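Local coordinates for Gp15 protein (Listeria phage PSA, PDB 6R5W), which serves as the trimeric receptor binding protein of a Listeria phage, probably attaching the virion to the bacterial surface through its C-terminal part, at the interface of chains A and B. Sequence-based numbering; all coordinates share one arbitrary frame. Chains: chain A/B, Gp15 protein.

The interface of chains A and B. Residues chain A 5-8; chain B 4-6.
A:Phe5 and B:Phe5, the same residue in two copies of one chain, meet at the apolar centre in unlike ways, a worked example of how identical subunits can pack without an exact two-fold. The rings are set edge-to-face, their planes 62° apart and their centroids 5.5 Å from each other. It is the methylene of A:Phe5 that bears on the face of its partner, CB lying 3.8 Å from B:Phe5 CD1 and displaced toward the rim. On the opposite face the CG methylene of B:Gln4 covers the rim, and the ring of B:Phe5 is thus held between its own chain and the neighbour.

Farther out, the side chain of A:Gln7 bends at chi2 (-66°), which brings its amide up to the CD1-CE1 side of the B:Phe5 ring. There the amide nitrogen NE2 comes within 3.4 Å of CE1 of B:Phe5, with amide and ring planes steeply inclined at 75°. A:Gln7 runs alongside B:Gln4 and points the same way; its OE1 touches the aliphatic CG of B:Gln4 at 3.5 Å, a packing contact between amide oxygen and methylene.

Backbone groups form the polar rim. B:Ala6 N donates to A:Ala6 O at 2.8 Å, and A:Lys8 N, at the start of helix 8-15, donates to B:Gln4 O at 2.9 Å. These bonds flank an antiparallel bridge pairing A:Gln7 with B:Phe5. A water lying 2.6 Å from B:Gln4 O also links it to the side-chain OE1 of A:Gln7, giving this carbonyl a second polar partner.

The patch belongs to the N-terminal end of the crystallised C-terminal fragment, ahead of the helical shaft. By pairing the short segments just before the first helices, it helps hold two subunits of the receptor binding homotrimer together.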
ATOM      1  N   PHE A   5     -23.105 -77.533   3.444  1.00 92.21           N
ATOM      2  CA  PHE A   5     -22.293 -76.965   2.383  1.00 87.96           C
ATOM      3  C   PHE A   5     -22.959 -75.740   1.771  1.00 85.79           C
ATOM      4  O   PHE A   5     -24.187 -75.602   1.769  1.00 86.54           O
ATOM      5  CB  PHE A   5     -22.035 -78.025   1.320  1.00 90.34           C
ATOM      6  CG  PHE A   5     -21.286 -79.208   1.845  1.00 89.99           C
ATOM      7  CD1 PHE A   5     -20.176 -79.028   2.649  1.00 91.44           C
ATOM      8  CD2 PHE A   5     -21.703 -80.498   1.565  1.00 89.83           C
ATOM      9  CE1 PHE A   5     -19.481 -80.106   3.153  1.00 89.93           C
ATOM     10  CE2 PHE A   5     -21.014 -81.576   2.063  1.00 87.39           C
ATOM     11  CZ  PHE A   5     -19.902 -81.382   2.862  1.00 88.44           C
ATOM     12  N   ALA A   6     -22.117 -74.838   1.270  1.00 73.08           N
ATOM     13  CA  ALA A   6     -22.577 -73.614   0.642  1.00 65.24           C
ATOM     14  C   ALA A   6     -23.012 -73.881  -0.792  1.00 68.24           C
ATOM     15  O   ALA A   6     -22.416 -74.705  -1.498  1.00 69.89           O
ATOM     16  CB  ALA A   6     -21.461 -72.574   0.676  1.00 65.22           C
ATOM     17  N   GLN A   7     -24.058 -73.186  -1.214  1.00 62.58           N
ATOM     18  CA  GLN A   7     -24.553 -73.311  -2.579  1.00 74.06           C
ATOM     19  C   GLN A   7     -23.637 -72.553  -3.537  1.00 68.60           C
ATOM     20  O   GLN A   7     -23.203 -71.436  -3.238  1.00 57.37           O
ATOM     21  CB  GLN A   7     -25.983 -72.774  -2.687  1.00 73.44           C
ATOM     22  CG  GLN A   7     -27.014 -73.551  -1.869  1.00 77.99           C
ATOM     23  CD  GLN A   7     -27.232 -74.971  -2.367  1.00 82.77           C
ATOM     24  OE1 GLN A   7     -27.479 -75.204  -3.552  1.00 83.56           O
ATOM     25  NE2 GLN A   7     -27.127 -75.929  -1.455  1.00 80.66           N
ATOM     26  N   LYS A   8     -23.327 -73.179  -4.682  1.00 65.43           N
ATOM     27  CA  LYS A   8     -22.498 -72.517  -5.677  1.00 66.75           C
ATOM     28  C   LYS A   8     -23.135 -71.198  -6.115  1.00 64.54           C
ATOM     29  O   LYS A   8     -22.428 -70.201  -6.330  1.00 60.39           O
ATOM     30  CB  LYS A   8     -22.297 -73.418  -6.905  1.00 67.29           C
ATOM     31  CG  LYS A   8     -21.571 -72.733  -8.114  1.00 67.68           C
ATOM     32  CD  LYS A   8     -21.126 -73.751  -9.165  1.00 74.15           C
ATOM     33  CE  LYS A   8     -20.164 -73.166 -10.214  1.00 80.33           C
ATOM     34  NZ  LYS A   8     -20.755 -72.305 -11.266  1.00 82.07           N
TER
ATOM     35  N   GLN B   4     -24.290 -78.759  -7.206  1.00 94.18           N
ATOM     36  CA  GLN B   4     -24.776 -77.451  -6.802  1.00 92.56           C
ATOM     37  C   GLN B   4     -24.042 -76.879  -5.586  1.00 83.39           C
ATOM     38  O   GLN B   4     -24.449 -75.828  -5.082  1.00 77.23           O
ATOM     39  CB  GLN B   4     -26.280 -77.519  -6.511  1.00106.39           C
ATOM     40  CG  GLN B   4     -26.642 -78.159  -5.174  1.00114.45           C
ATOM     41  CD  GLN B   4     -27.916 -78.986  -5.245  1.00119.46           C
ATOM     42  OE1 GLN B   4     -28.086 -79.811  -6.148  1.00130.22           O
ATOM     43  NE2 GLN B   4     -28.818 -78.767  -4.297  1.00121.23           N
ATOM     44  N   PHE B   5     -23.001 -77.537  -5.084  1.00 82.22           N
ATOM     45  CA  PHE B   5     -22.274 -77.037  -3.924  1.00 80.64           C
ATOM     46  C   PHE B   5     -21.011 -76.298  -4.351  1.00 77.91           C
ATOM     47  O   PHE B   5     -20.383 -76.627  -5.361  1.00 77.64           O
ATOM     48  CB  PHE B   5     -21.889 -78.161  -2.960  1.00 81.89           C
ATOM     49  CG  PHE B   5     -23.066 -78.848  -2.349  1.00 90.86           C
ATOM     50  CD1 PHE B   5     -24.128 -78.107  -1.859  1.00 88.27           C
ATOM     51  CD2 PHE B   5     -23.119 -80.232  -2.266  1.00 92.94           C
ATOM     52  CE1 PHE B   5     -25.221 -78.731  -1.304  1.00 94.19           C
ATOM     53  CE2 PHE B   5     -24.214 -80.861  -1.705  1.00 89.06           C
ATOM     54  CZ  PHE B   5     -25.263 -80.109  -1.224  1.00 93.56           C
ATOM     55  N   ALA B   6     -20.631 -75.303  -3.555  1.00 74.36           N
ATOM     56  CA  ALA B   6     -19.459 -74.501  -3.870  1.00 72.75           C
ATOM     57  C   ALA B   6     -18.196 -75.220  -3.414  1.00 68.23           C
ATOM     58  O   ALA B   6     -18.139 -75.792  -2.323  1.00 63.87           O
ATOM     59  CB  ALA B   6     -19.555 -73.121  -3.216  1.00 74.17           C
TER
HETATM   60  O   HOH W   1     -25.962 -73.996  -6.090  1.00 64.01           O